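Local coordinates for uncharacterized protein (Staphylococcus aureus subsp. aureus Mu50, PDB 4QPV) that is of unknown function but belongs to the DUF1672 family and adopts a unique fold built on a kinked-helix-beta-beta-beta repeat, at residues Q57-N62 with I90-S95; D61-K66 with S119-T124; T124-F129 with I180-D185; E143-Y148 with E173-T178. One frame throughout, in Å; residues are numbered along the deposited sequence.

Contact 1: Q57-N62 with I90-S95; sequences QFFMDN and IVFNAS
The rings of Phe59 and Phe92 meet unequally. Phe92 receives its partner at the rim, with Phe59 CE2 lying near the ring plane at 4.1 Å from Phe92 CE1. Ile90 CG2, from the same strand, also lies in that plane at the edge. The Phe59 ring is approached on a slant, both by Phe92 CE1 and by the methyl of Ala94, whose CB is 3.8 Å from Phe59 CZ. Phe92 holds its CG between its own backbone N and carbonyl carbon (chi1 63°), which swings the ring off strand 90-98 toward helix 48-63.

The neighbouring ring of Phe58 takes no part in the contact with strand segment 90-95 and carries Asn62 ND2 over the centre of one face, 3.3 Å above its plane. The same ND2 donates to Phe58 O at 3.0 Å, a bent bond with an N-H...O angle of 135°. Phe58 O also accepts the ordinary helical bond from Asn62 N, and the two donors arrive from opposite faces of the carbonyl plane. Leu109 O and Ser111 N provide further hydrogen bonds for the Asn62 amide, which holds that group in place.

The junction itself contains no hydrogen bond. Helix and antiparallel meander are joined here by buried carbon surface, with Val83 and Ile96 extending the patch around Phe59, so shape fit rather than directional bonding probably governs how the helix lies on the sheet here, while the polar bonding of Asn62 is directed to Phe58 O and the chain at Leu109 and Ser111.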
loop_
_atom_site.group_PDB
_atom_site.type_symbol
_atom_site.label_atom_id
_atom_site.label_comp_id
_atom_site.label_asym_id
_atom_site.label_seq_id
_atom_site.Cartn_x
_atom_site.Cartn_y
_atom_site.Cartn_z
ATOM N N GLN A 57 11.713 -13.664 6.230
ATOM C CA GLN A 57 12.549 -14.551 5.417
ATOM C C GLN A 57 11.988 -14.664 3.997
ATOM O O GLN A 57 12.769 -14.672 3.045
ATOM C CB GLN A 57 12.646 -15.953 6.054
ATOM C CG GLN A 57 13.547 -16.937 5.278
ATOM C CD GLN A 57 13.463 -18.337 5.831
ATOM O OE1 GLN A 57 12.688 -18.623 6.748
ATOM N NE2 GLN A 57 14.298 -19.243 5.324
ATOM N N PHE A 58 10.646 -14.818 3.865
ATOM C CA PHE A 58 10.005 -14.945 2.553
ATOM C C PHE A 58 10.380 -13.765 1.626
ATOM O O PHE A 58 10.731 -13.980 0.460
ATOM C CB PHE A 58 8.475 -15.030 2.691
ATOM C CG PHE A 58 7.755 -15.237 1.374
ATOM C CD1 PHE A 58 7.386 -14.151 0.584
ATOM C CD2 PHE A 58 7.403 -16.515 0.947
ATOM C CE1 PHE A 58 6.728 -14.345 -0.642
ATOM C CE2 PHE A 58 6.745 -16.710 -0.272
ATOM C CZ PHE A 58 6.410 -15.624 -1.060
ATOM N N PHE A 59 10.292 -12.544 2.135
ATOM C CA PHE A 59 10.576 -11.342 1.342
ATOM C C PHE A 59 12.051 -11.233 1.006
ATOM O O PHE A 59 12.378 -10.743 -0.078
ATOM C CB PHE A 59 10.068 -10.081 2.048
ATOM C CG PHE A 59 8.587 -9.891 1.832
ATOM C CD1 PHE A 59 7.661 -10.547 2.639
ATOM C CD2 PHE A 59 8.115 -9.119 0.769
ATOM C CE1 PHE A 59 6.283 -10.415 2.402
ATOM C CE2 PHE A 59 6.744 -9.014 0.515
ATOM C CZ PHE A 59 5.839 -9.662 1.332
HETATM N N MSE A 60 12.945 -11.731 1.894
HETATM C CA MSE A 60 14.376 -11.715 1.593
HETATM C C MSE A 60 14.674 -12.759 0.501
HETATM O O MSE A 60 15.314 -12.425 -0.488
HETATM C CB MSE A 60 15.242 -11.942 2.852
HETATM C CG MSE A 60 16.765 -11.877 2.572
HETATM SE SE MSE A 60 17.381 -10.184 1.754
HETATM C CE MSE A 60 17.300 -9.066 3.333
ATOM N N ASP A 61 14.189 -14.015 0.675
ATOM C CA ASP A 61 14.409 -15.099 -0.287
ATOM C C ASP A 61 13.883 -14.776 -1.697
ATOM O O ASP A 61 14.573 -15.036 -2.686
ATOM C CB ASP A 61 13.737 -16.391 0.202
ATOM C CG ASP A 61 14.407 -17.047 1.401
ATOM O OD1 ASP A 61 15.577 -16.696 1.701
ATOM O OD2 ASP A 61 13.762 -17.888 2.048
ATOM N N ASN A 62 12.683 -14.213 -1.785
ATOM C CA ASN A 62 12.038 -13.985 -3.077
ATOM C C ASN A 62 12.280 -12.619 -3.702
ATOM O O ASN A 62 12.341 -12.548 -4.927
ATOM C CB ASN A 62 10.522 -14.251 -2.975
ATOM C CG ASN A 62 10.253 -15.722 -2.734
ATOM O OD1 ASN A 62 10.562 -16.573 -3.575
ATOM N ND2 ASN A 62 9.847 -16.076 -1.519
ATOM N N ILE A 90 13.263 1.772 -1.142
ATOM C CA ILE A 90 12.120 1.010 -1.669
ATOM C C ILE A 90 11.154 0.887 -0.478
ATOM O O ILE A 90 11.493 0.246 0.529
ATOM C CB ILE A 90 12.544 -0.357 -2.289
ATOM C CG1 ILE A 90 13.453 -0.112 -3.549
ATOM C CG2 ILE A 90 11.312 -1.246 -2.606
ATOM C CD1 ILE A 90 14.323 -1.223 -3.873
ATOM N N VAL A 91 9.990 1.542 -0.573
ATOM C CA VAL A 91 9.035 1.606 0.533
ATOM C C VAL A 91 7.673 1.049 0.132
ATOM O O VAL A 91 7.067 1.511 -0.833
ATOM C CB VAL A 91 8.892 3.057 1.085
ATOM C CG1 VAL A 91 7.916 3.116 2.278
ATOM C CG2 VAL A 91 10.263 3.658 1.450
ATOM N N PHE A 92 7.181 0.060 0.898
ATOM C CA PHE A 92 5.852 -0.522 0.670
ATOM C C PHE A 92 5.411 -1.310 1.884
ATOM O O PHE A 92 6.218 -1.618 2.769
ATOM C CB PHE A 92 5.829 -1.461 -0.585
ATOM C CG PHE A 92 6.721 -2.695 -0.500
ATOM C CD1 PHE A 92 6.290 -3.846 0.158
ATOM C CD2 PHE A 92 8.013 -2.676 -1.019
ATOM C CE1 PHE A 92 7.135 -4.964 0.279
ATOM C CE2 PHE A 92 8.837 -3.810 -0.951
ATOM C CZ PHE A 92 8.392 -4.950 -0.304
ATOM N N ASN A 93 4.117 -1.621 1.882
ATOM C CA ASN A 93 3.482 -2.539 2.824
ATOM C C ASN A 93 2.881 -3.653 2.009
ATOM O O ASN A 93 2.359 -3.407 0.916
ATOM C CB ASN A 93 2.450 -1.865 3.704
ATOM C CG ASN A 93 3.093 -1.104 4.827
ATOM O OD1 ASN A 93 3.812 -0.122 4.608
ATOM N ND2 ASN A 93 2.897 -1.575 6.046
ATOM N N ALA A 94 3.003 -4.881 2.500
ATOM C CA ALA A 94 2.496 -6.046 1.786
ATOM C C ALA A 94 2.118 -7.097 2.788
ATOM O O ALA A 94 2.383 -6.922 3.979
ATOM C CB ALA A 94 3.594 -6.579 0.851
ATOM N N SER A 95 1.492 -8.186 2.327
ATOM C CA SER A 95 1.179 -9.308 3.213
ATOM C C SER A 95 1.335 -10.609 2.473
ATOM O O SER A 95 1.221 -10.663 1.235
ATOM C CB SER A 95 -0.213 -9.182 3.831
ATOM O OG SER A 95 -1.227 -9.541 2.906
#

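Contact 2: D61-K66 with S119-T124; sequences DNFGLK and STLVGT
Phe63 sets its CG beside the backbone N and opposite the carbonyl carbon (chi1 -56°), and Leu121 answers from helix 116-133 with CG opposite the backbone N (chi1 -175°). These two rotations bring the far end of the aromatic ring against one branch of the leucine. Leu121 CD2 lies 3.7 Å from Phe63 CZ and equally close to Phe63 CE2, so the methyl straddles one bond of the rim. Leu121 CG follows behind it, 3.8 Å from Phe63 CZ. Farther round the perimeter, Val122 CG2 sits in the ring plane at 3.8 Å from Phe63 CE1. Two consecutive helix residues thus border the phenylalanine edge-on, and neither covers a face. One face is partly overlain by Asn62 CB, 4.0 Å above the plane and offset toward the rim.

The ring leaves the chain at the very end of helix 48-63. Gly64 departs from helical geometry with a positive phi of 70°, and the backbone turns off toward strand 67-75. The end of the helix also has polar partners: Phe63 O is hydrogen-bonded to Tyr187 OH, and Asn62 O to Lys188 NZ.

Three helices converge here. Tyr187 of helix 184-190 packs edge-to-face with Phe63 and also touches Val122, while Leu184 adds a further aliphatic contact to Phe63. Leu121 in turn reaches Phe58 and Phe59 on helix 48-63 and Ala94 on strand 90-98, so helix 116-133 packs against both other helices and strand 90-98 of the meander.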
loop_
_atom_site.group_PDB
_atom_site.type_symbol
_atom_site.label_atom_id
_atom_site.label_comp_id
_atom_site.label_asym_id
_atom_site.label_seq_id
_atom_site.Cartn_x
_atom_site.Cartn_y
_atom_site.Cartn_z
ATOM N N ASP A 61 14.189 -14.015 0.675
ATOM C CA ASP A 61 14.409 -15.099 -0.287
ATOM C C ASP A 61 13.883 -14.776 -1.697
ATOM O O ASP A 61 14.573 -15.036 -2.686
ATOM C CB ASP A 61 13.737 -16.391 0.202
ATOM C CG ASP A 61 14.407 -17.047 1.401
ATOM O OD1 ASP A 61 15.577 -16.696 1.701
ATOM O OD2 ASP A 61 13.762 -17.888 2.048
ATOM N N ASN A 62 12.683 -14.213 -1.785
ATOM C CA ASN A 62 12.038 -13.985 -3.077
ATOM C C ASN A 62 12.280 -12.619 -3.702
ATOM O O ASN A 62 12.341 -12.548 -4.927
ATOM C CB ASN A 62 10.522 -14.251 -2.975
ATOM C CG ASN A 62 10.253 -15.722 -2.734
ATOM O OD1 ASN A 62 10.562 -16.573 -3.575
ATOM N ND2 ASN A 62 9.847 -16.076 -1.519
ATOM N N PHE A 63 12.416 -11.557 -2.912
ATOM C CA PHE A 63 12.586 -10.223 -3.487
ATOM C C PHE A 63 13.947 -9.577 -3.194
ATOM O O PHE A 63 14.269 -8.545 -3.801
ATOM C CB PHE A 63 11.446 -9.294 -3.026
ATOM C CG PHE A 63 10.087 -9.866 -3.364
ATOM C CD1 PHE A 63 9.621 -9.872 -4.676
ATOM C CD2 PHE A 63 9.301 -10.462 -2.383
ATOM C CE1 PHE A 63 8.377 -10.425 -4.993
ATOM C CE2 PHE A 63 8.063 -11.036 -2.706
ATOM C CZ PHE A 63 7.617 -11.022 -4.011
ATOM N N GLY A 64 14.743 -10.185 -2.310
ATOM C CA GLY A 64 16.060 -9.657 -1.955
ATOM C C GLY A 64 15.945 -8.377 -1.149
ATOM O O GLY A 64 16.838 -7.525 -1.187
ATOM N N LEU A 65 14.818 -8.222 -0.435
ATOM C CA LEU A 65 14.545 -7.038 0.371
ATOM C C LEU A 65 14.393 -7.349 1.850
ATOM O O LEU A 65 13.822 -8.383 2.225
ATOM C CB LEU A 65 13.269 -6.350 -0.121
ATOM C CG LEU A 65 13.382 -5.691 -1.510
ATOM C CD1 LEU A 65 11.998 -5.440 -2.100
ATOM C CD2 LEU A 65 14.205 -4.391 -1.448
ATOM N N LYS A 66 14.875 -6.427 2.684
ATOM C CA LYS A 66 14.761 -6.500 4.135
ATOM C C LYS A 66 13.438 -5.842 4.550
ATOM O O LYS A 66 13.212 -4.662 4.280
ATOM C CB LYS A 66 15.973 -5.814 4.805
ATOM C CG LYS A 66 16.116 -6.124 6.298
ATOM C CD LYS A 66 17.030 -5.133 7.041
ATOM C CE LYS A 66 18.505 -5.310 6.745
ATOM N NZ LYS A 66 19.328 -4.220 7.339
ATOM N N SER A 119 2.214 -12.877 -9.031
ATOM C CA SER A 119 2.299 -11.716 -9.916
ATOM C C SER A 119 1.776 -10.463 -9.198
ATOM O O SER A 119 2.390 -9.400 -9.282
ATOM C CB SER A 119 1.525 -11.960 -11.209
ATOM O OG SER A 119 2.334 -12.605 -12.178
ATOM N N THR A 120 0.657 -10.603 -8.447
ATOM C CA THR A 120 0.045 -9.499 -7.702
ATOM C C THR A 120 1.020 -9.011 -6.615
ATOM O O THR A 120 1.227 -7.810 -6.480
ATOM C CB THR A 120 -1.330 -9.903 -7.137
ATOM O OG1 THR A 120 -2.182 -10.238 -8.244
ATOM C CG2 THR A 120 -1.991 -8.784 -6.319
ATOM N N LEU A 121 1.649 -9.950 -5.887
ATOM C CA LEU A 121 2.625 -9.604 -4.858
ATOM C C LEU A 121 3.817 -8.896 -5.479
ATOM O O LEU A 121 4.284 -7.909 -4.925
ATOM C CB LEU A 121 3.079 -10.867 -4.091
ATOM C CG LEU A 121 4.001 -10.598 -2.914
ATOM C CD1 LEU A 121 3.300 -9.718 -1.834
ATOM C CD2 LEU A 121 4.488 -11.896 -2.329
ATOM N N VAL A 122 4.292 -9.378 -6.641
ATOM C CA VAL A 122 5.375 -8.699 -7.363
ATOM C C VAL A 122 4.963 -7.222 -7.621
ATOM O O VAL A 122 5.757 -6.327 -7.345
ATOM C CB VAL A 122 5.777 -9.433 -8.666
ATOM C CG1 VAL A 122 6.645 -8.551 -9.556
ATOM C CG2 VAL A 122 6.512 -10.738 -8.341
ATOM N N GLY A 123 3.732 -6.997 -8.099
ATOM C CA GLY A 123 3.210 -5.651 -8.359
ATOM C C GLY A 123 3.174 -4.788 -7.110
ATOM O O GLY A 123 3.500 -3.602 -7.156
ATOM N N THR A 124 2.832 -5.400 -5.964
ATOM C CA THR A 124 2.800 -4.734 -4.659
ATOM C C THR A 124 4.232 -4.285 -4.270
ATOM O O THR A 124 4.430 -3.160 -3.831
ATOM C CB THR A 124 2.157 -5.688 -3.643
ATOM O OG1 THR A 124 0.759 -5.737 -3.929
ATOM C CG2 THR A 124 2.370 -5.258 -2.215
#

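Contact 3: T124-F129 with I180-D185; sequences TVLSGF and IPYTLD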
loop_
_atom_site.group_PDB
_atom_site.type_symbol
_atom_site.label_atom_id
_atom_site.label_comp_id
_atom_site.label_asym_id
_atom_site.label_seq_id
_atom_site.Cartn_x
_atom_site.Cartn_y
_atom_site.Cartn_z
ATOM N N THR A 124 2.832 -5.400 -5.964
ATOM C CA THR A 124 2.800 -4.734 -4.659
ATOM C C THR A 124 4.232 -4.285 -4.270
ATOM O O THR A 124 4.430 -3.160 -3.831
ATOM C CB THR A 124 2.157 -5.688 -3.643
ATOM O OG1 THR A 124 0.759 -5.737 -3.929
ATOM C CG2 THR A 124 2.370 -5.258 -2.215
ATOM N N VAL A 125 5.217 -5.165 -4.446
ATOM C CA VAL A 125 6.604 -4.845 -4.141
ATOM C C VAL A 125 7.089 -3.756 -5.104
ATOM O O VAL A 125 7.730 -2.806 -4.668
ATOM C CB VAL A 125 7.454 -6.127 -4.228
ATOM C CG1 VAL A 125 8.949 -5.815 -4.258
ATOM C CG2 VAL A 125 7.104 -7.074 -3.076
ATOM N N LEU A 126 6.731 -3.868 -6.394
ATOM C CA LEU A 126 7.140 -2.913 -7.427
ATOM C C LEU A 126 6.568 -1.499 -7.188
ATOM O O LEU A 126 7.171 -0.532 -7.643
ATOM C CB LEU A 126 6.828 -3.418 -8.832
ATOM C CG LEU A 126 7.724 -4.586 -9.286
ATOM C CD1 LEU A 126 7.362 -5.022 -10.681
ATOM C CD2 LEU A 126 9.209 -4.250 -9.163
ATOM N N SER A 127 5.455 -1.365 -6.436
ATOM C CA SER A 127 4.926 -0.054 -6.047
ATOM C C SER A 127 6.013 0.695 -5.249
ATOM O O SER A 127 6.164 1.910 -5.372
ATOM C CB SER A 127 3.646 -0.219 -5.230
ATOM O OG SER A 127 3.244 0.994 -4.613
ATOM N N GLY A 128 6.783 -0.069 -4.458
ATOM C CA GLY A 128 7.879 0.458 -3.648
ATOM C C GLY A 128 9.026 0.959 -4.525
ATOM O O GLY A 128 9.694 1.938 -4.193
ATOM N N PHE A 129 9.241 0.298 -5.678
ATOM C CA PHE A 129 10.258 0.707 -6.655
ATOM C C PHE A 129 9.806 1.989 -7.361
ATOM O O PHE A 129 10.617 2.889 -7.594
ATOM C CB PHE A 129 10.494 -0.412 -7.686
ATOM C CG PHE A 129 11.358 -1.572 -7.246
ATOM C CD1 PHE A 129 10.944 -2.425 -6.225
ATOM C CD2 PHE A 129 12.551 -1.854 -7.902
ATOM C CE1 PHE A 129 11.734 -3.523 -5.843
ATOM C CE2 PHE A 129 13.345 -2.942 -7.518
ATOM C CZ PHE A 129 12.921 -3.780 -6.504
ATOM N N ILE A 180 2.440 -1.918 -12.057
ATOM C CA ILE A 180 2.081 -3.011 -12.946
ATOM C C ILE A 180 2.702 -4.320 -12.420
ATOM O O ILE A 180 3.907 -4.352 -12.137
ATOM C CB ILE A 180 2.518 -2.682 -14.402
ATOM C CG1 ILE A 180 1.728 -1.475 -15.001
ATOM C CG2 ILE A 180 2.510 -3.915 -15.345
ATOM C CD1 ILE A 180 0.178 -1.586 -15.041
ATOM N N PRO A 181 1.895 -5.407 -12.320
ATOM C CA PRO A 181 2.447 -6.688 -11.869
ATOM C C PRO A 181 3.274 -7.410 -12.939
ATOM O O PRO A 181 3.092 -7.190 -14.133
ATOM C CB PRO A 181 1.193 -7.498 -11.524
ATOM C CG PRO A 181 0.145 -6.976 -12.435
ATOM C CD PRO A 181 0.443 -5.511 -12.593
ATOM N N TYR A 182 4.193 -8.271 -12.497
ATOM C CA TYR A 182 5.011 -9.126 -13.362
ATOM C C TYR A 182 5.235 -10.418 -12.624
ATOM O O TYR A 182 4.881 -10.518 -11.447
ATOM C CB TYR A 182 6.358 -8.466 -13.752
ATOM C CG TYR A 182 6.219 -7.225 -14.604
ATOM C CD1 TYR A 182 5.876 -7.315 -15.951
ATOM C CD2 TYR A 182 6.376 -5.955 -14.053
ATOM C CE1 TYR A 182 5.710 -6.172 -16.732
ATOM C CE2 TYR A 182 6.226 -4.806 -14.827
ATOM C CZ TYR A 182 5.897 -4.921 -16.168
ATOM O OH TYR A 182 5.745 -3.790 -16.937
ATOM N N THR A 183 5.810 -11.410 -13.281
ATOM C CA THR A 183 6.099 -12.671 -12.595
ATOM C C THR A 183 7.352 -12.513 -11.716
ATOM O O THR A 183 8.106 -11.549 -11.871
ATOM C CB THR A 183 6.296 -13.787 -13.631
ATOM O OG1 THR A 183 7.450 -13.467 -14.404
ATOM C CG2 THR A 183 5.076 -13.977 -14.529
ATOM N N LEU A 184 7.603 -13.486 -10.835
ATOM C CA LEU A 184 8.794 -13.459 -10.009
ATOM C C LEU A 184 10.054 -13.594 -10.897
ATOM O O LEU A 184 11.063 -12.954 -10.599
ATOM C CB LEU A 184 8.730 -14.555 -8.932
ATOM C CG LEU A 184 9.798 -14.491 -7.839
ATOM C CD1 LEU A 184 9.740 -13.171 -7.080
ATOM C CD2 LEU A 184 9.663 -15.662 -6.886
ATOM N N ASP A 185 9.980 -14.369 -12.016
ATOM C CA ASP A 185 11.115 -14.486 -12.939
ATOM C C ASP A 185 11.424 -13.122 -13.540
ATOM O O ASP A 185 12.589 -12.729 -13.581
ATOM C CB ASP A 185 10.854 -15.522 -14.051
ATOM C CG ASP A 185 11.028 -16.969 -13.622
ATOM O OD1 ASP A 185 11.599 -17.204 -12.533
ATOM O OD2 ASP A 185 10.611 -17.868 -14.384
#
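Beside the meeting of Leu126 with Tyr182, the hydroxyl of Ser127 has two partners: in the conformer given, its OG probably donates to Leu177 O and accepts from Phe170 N. That serine ties helix 116-133 to the chain leading into the 180-185 segment, while its neighbour Leu126 makes the apolar touch. Leu126 CD1 comes in at the edge of the Tyr182 ring, within its plane, at 3.6 Å from Tyr182 CD2. The two side chains stand at about a right angle. The same methyl rests against the backbone, 3.8 Å from Ile180 O. With chi2 at 180° the leucine splays its branches between two aromatic partners, since CD2 lies 3.8 Å above one face of the Phe129 ring, offset toward its rim.

The helix is wound tightly at this point. Gly128 N bonds to Val125 O at 2.9 Å, three residues back, and the flanking pairs Ser127 N to Thr124 O and Phe129 N to Leu126 O are weak bonds of the same span, a 3-10-like pattern.

Leu126 touches Tyr187 of helix 184-190 and Phe191 in the loop after it, and Tyr182 packs on Leu213 and Asp215 of another loop. Just beyond Tyr182, Thr183 takes the N-cap position of helix 184-190. Its side chain caps a backbone N slightly farther on, while its own N is hydrogen-bonded to Glu186 OE1, the reciprocal pattern characteristic of a capping box.

Contact 4: E143-Y148 with E173-T178; sequences EVLKEY and EYYYLT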
loop_
_atom_site.group_PDB
_atom_site.type_symbol
_atom_site.label_atom_id
_atom_site.label_comp_id
_atom_site.label_asym_id
_atom_site.label_seq_id
_atom_site.Cartn_x
_atom_site.Cartn_y
_atom_site.Cartn_z
ATOM N N GLU A 143 3.345 16.223 1.584
ATOM C CA GLU A 143 3.410 17.506 2.266
ATOM C C GLU A 143 2.189 18.400 1.887
ATOM O O GLU A 143 1.558 18.977 2.772
ATOM C CB GLU A 143 4.733 18.196 1.911
ATOM C CG GLU A 143 4.911 19.541 2.587
ATOM C CD GLU A 143 5.027 19.515 4.102
ATOM O OE1 GLU A 143 5.302 18.437 4.680
ATOM O OE2 GLU A 143 4.871 20.595 4.709
ATOM N N VAL A 144 1.843 18.474 0.586
ATOM C CA VAL A 144 0.710 19.291 0.111
ATOM C C VAL A 144 -0.616 18.756 0.699
ATOM O O VAL A 144 -1.476 19.544 1.089
ATOM C CB VAL A 144 0.665 19.397 -1.445
ATOM C CG1 VAL A 144 -0.611 20.105 -1.923
ATOM C CG2 VAL A 144 1.907 20.116 -1.988
ATOM N N LEU A 145 -0.758 17.434 0.827
ATOM C CA LEU A 145 -1.981 16.851 1.383
ATOM C C LEU A 145 -2.111 17.194 2.882
ATOM O O LEU A 145 -3.212 17.475 3.344
ATOM C CB LEU A 145 -2.032 15.339 1.120
ATOM C CG LEU A 145 -2.378 15.006 -0.352
ATOM C CD1 LEU A 145 -1.939 13.617 -0.713
ATOM C CD2 LEU A 145 -3.891 15.204 -0.627
ATOM N N LYS A 146 -0.980 17.281 3.598
ATOM C CA LYS A 146 -0.947 17.708 5.009
ATOM C C LYS A 146 -1.321 19.191 5.114
ATOM O O LYS A 146 -2.068 19.578 6.009
ATOM C CB LYS A 146 0.455 17.482 5.602
ATOM C CG LYS A 146 0.771 16.010 5.902
ATOM C CD LYS A 146 2.259 15.905 6.252
ATOM C CE LYS A 146 2.683 14.475 6.497
ATOM N NZ LYS A 146 4.125 14.431 6.907
ATOM N N GLU A 147 -0.801 20.006 4.176
ATOM C CA GLU A 147 -1.031 21.456 4.097
ATOM C C GLU A 147 -2.508 21.808 3.972
ATOM O O GLU A 147 -2.950 22.799 4.551
ATOM C CB GLU A 147 -0.309 22.073 2.884
ATOM C CG GLU A 147 1.208 22.208 2.937
ATOM C CD GLU A 147 1.784 22.906 1.717
ATOM O OE1 GLU A 147 1.062 23.738 1.120
ATOM O OE2 GLU A 147 2.949 22.625 1.353
ATOM N N TYR A 148 -3.275 21.018 3.208
ATOM C CA TYR A 148 -4.672 21.369 2.950
ATOM C C TYR A 148 -5.755 20.610 3.710
ATOM O O TYR A 148 -6.952 20.841 3.428
ATOM C CB TYR A 148 -4.918 21.278 1.435
ATOM C CG TYR A 148 -4.254 22.410 0.680
ATOM C CD1 TYR A 148 -4.806 23.692 0.672
ATOM C CD2 TYR A 148 -3.040 22.222 0.026
ATOM C CE1 TYR A 148 -4.177 24.747 0.011
ATOM C CE2 TYR A 148 -2.400 23.274 -0.637
ATOM C CZ TYR A 148 -2.985 24.527 -0.661
ATOM O OH TYR A 148 -2.377 25.555 -1.349
ATOM N N GLU A 173 -0.659 7.892 5.073
ATOM C CA GLU A 173 -1.965 8.261 5.627
ATOM C C GLU A 173 -2.941 8.758 4.554
ATOM O O GLU A 173 -4.144 8.545 4.676
ATOM C CB GLU A 173 -1.799 9.375 6.678
ATOM C CG GLU A 173 -0.999 8.986 7.911
ATOM C CD GLU A 173 -0.471 10.185 8.674
ATOM O OE1 GLU A 173 0.456 10.854 8.165
ATOM O OE2 GLU A 173 -0.988 10.463 9.779
ATOM N N TYR A 174 -2.412 9.435 3.513
ATOM C CA TYR A 174 -3.208 10.126 2.508
ATOM C C TYR A 174 -3.403 9.461 1.160
ATOM O O TYR A 174 -4.379 9.805 0.496
ATOM C CB TYR A 174 -2.583 11.526 2.284
ATOM C CG TYR A 174 -2.503 12.301 3.577
ATOM C CD1 TYR A 174 -3.638 12.901 4.123
ATOM C CD2 TYR A 174 -1.316 12.355 4.311
ATOM C CE1 TYR A 174 -3.596 13.532 5.367
ATOM C CE2 TYR A 174 -1.268 12.977 5.562
ATOM C CZ TYR A 174 -2.406 13.585 6.073
ATOM O OH TYR A 174 -2.386 14.186 7.306
ATOM N N TYR A 175 -2.508 8.575 0.727
ATOM C CA TYR A 175 -2.673 7.944 -0.580
ATOM C C TYR A 175 -1.912 6.653 -0.676
ATOM O O TYR A 175 -1.064 6.339 0.174
ATOM C CB TYR A 175 -2.245 8.901 -1.738
ATOM C CG TYR A 175 -0.769 9.262 -1.765
ATOM C CD1 TYR A 175 0.167 8.412 -2.351
ATOM C CD2 TYR A 175 -0.323 10.481 -1.261
ATOM C CE1 TYR A 175 1.520 8.752 -2.405
ATOM C CE2 TYR A 175 1.024 10.846 -1.336
ATOM C CZ TYR A 175 1.946 9.966 -1.885
ATOM O OH TYR A 175 3.281 10.296 -1.919
ATOM N N TYR A 176 -2.212 5.905 -1.738
ATOM C CA TYR A 176 -1.464 4.697 -2.051
ATOM C C TYR A 176 -1.095 4.761 -3.539
ATOM O O TYR A 176 -1.744 5.483 -4.334
ATOM C CB TYR A 176 -2.221 3.419 -1.665
ATOM C CG TYR A 176 -3.474 3.191 -2.479
ATOM C CD1 TYR A 176 -4.671 3.820 -2.141
ATOM C CD2 TYR A 176 -3.464 2.356 -3.597
ATOM C CE1 TYR A 176 -5.824 3.634 -2.896
ATOM C CE2 TYR A 176 -4.617 2.153 -4.358
ATOM C CZ TYR A 176 -5.798 2.788 -3.996
ATOM O OH TYR A 176 -6.934 2.607 -4.745
ATOM N N LEU A 177 -0.027 4.034 -3.900
ATOM C CA LEU A 177 0.519 3.993 -5.254
ATOM C C LEU A 177 0.387 2.552 -5.789
ATOM O O LEU A 177 0.632 1.604 -5.037
ATOM C CB LEU A 177 1.999 4.462 -5.164
ATOM C CG LEU A 177 2.879 4.519 -6.419
ATOM C CD1 LEU A 177 2.571 5.716 -7.240
ATOM C CD2 LEU A 177 4.332 4.673 -6.021
ATOM N N THR A 178 -0.024 2.395 -7.052
ATOM C CA THR A 178 -0.208 1.087 -7.691
ATOM C C THR A 178 0.726 0.982 -8.899
ATOM O O THR A 178 0.760 1.906 -9.721
ATOM C CB THR A 178 -1.696 0.882 -8.086
ATOM O OG1 THR A 178 -2.532 1.116 -6.943
ATOM C CG2 THR A 178 -1.981 -0.520 -8.658
#
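Leu145 on helix 135-147 packs on Tyr174, just before strand 175-178, and on Tyr175, its first residue, a helix-on-sheet contact against the mixed beta sheet. From its base outward, Leu145 CB lies 3.9 Å from Tyr174 CG, beside the root of the ring. At the tip, CD1 fits between the two tyrosines: it is 3.7 Å from Tyr174 CB and 3.6 Å from Tyr175 CD2. The first of these partners runs past the leucine in the opposite direction. The second stands at about a right angle to it and takes the methyl at its ring edge, near the plane.

Lys146 adds a second, more exposed patch of contact. Its CG meets Tyr174 CE2 at 3.7 Å, and the extended chain beyond carries the ammonium group outward. There, in the conformer given, Lys146 NZ remains 5.3 Å from Glu173 OE1, too far for a salt bridge, though the opposite charges may attract weakly. Glu173 CB lies 3.7 Å above one face of the Tyr174 ring, offset toward the rim.

Asn172 OD1 accepts from both Tyr174 N and Tyr175 N, which steadies the backbone where the strand begins. Phe244 of helix 234-249 touches Leu145 as well. With CG between the backbone N and the carbonyl carbon (chi1 65°), Tyr175 lays its ring against Leu141 and Thr142 of helix 135-147, and its OH donates a hydrogen bond to Leu138 O, seven residues before Leu145.

Overall arrangement
Contacts 1, 2 and 3 form one continuous cluster, whereas contact 4 is centred well away from them. The centres of contacts 1 and 2 are about 5 Å apart and those of 2 and 3 about 6 Å; 1 and 2 share the end of helix 48-63, and 2 and 3 share Thr124 on helix 116-133. Packing of Ala94 CB on Thr124 CG2, at 3.6 Å, ties strand 90-98 to that helix. Contact 4, centred 22 to 24 Å from the others, is nested inside the chain loop closed by contact 3, and the probable serine–carbonyl bond described with contact 3 joins the two. With no site known, these are relationships of architecture.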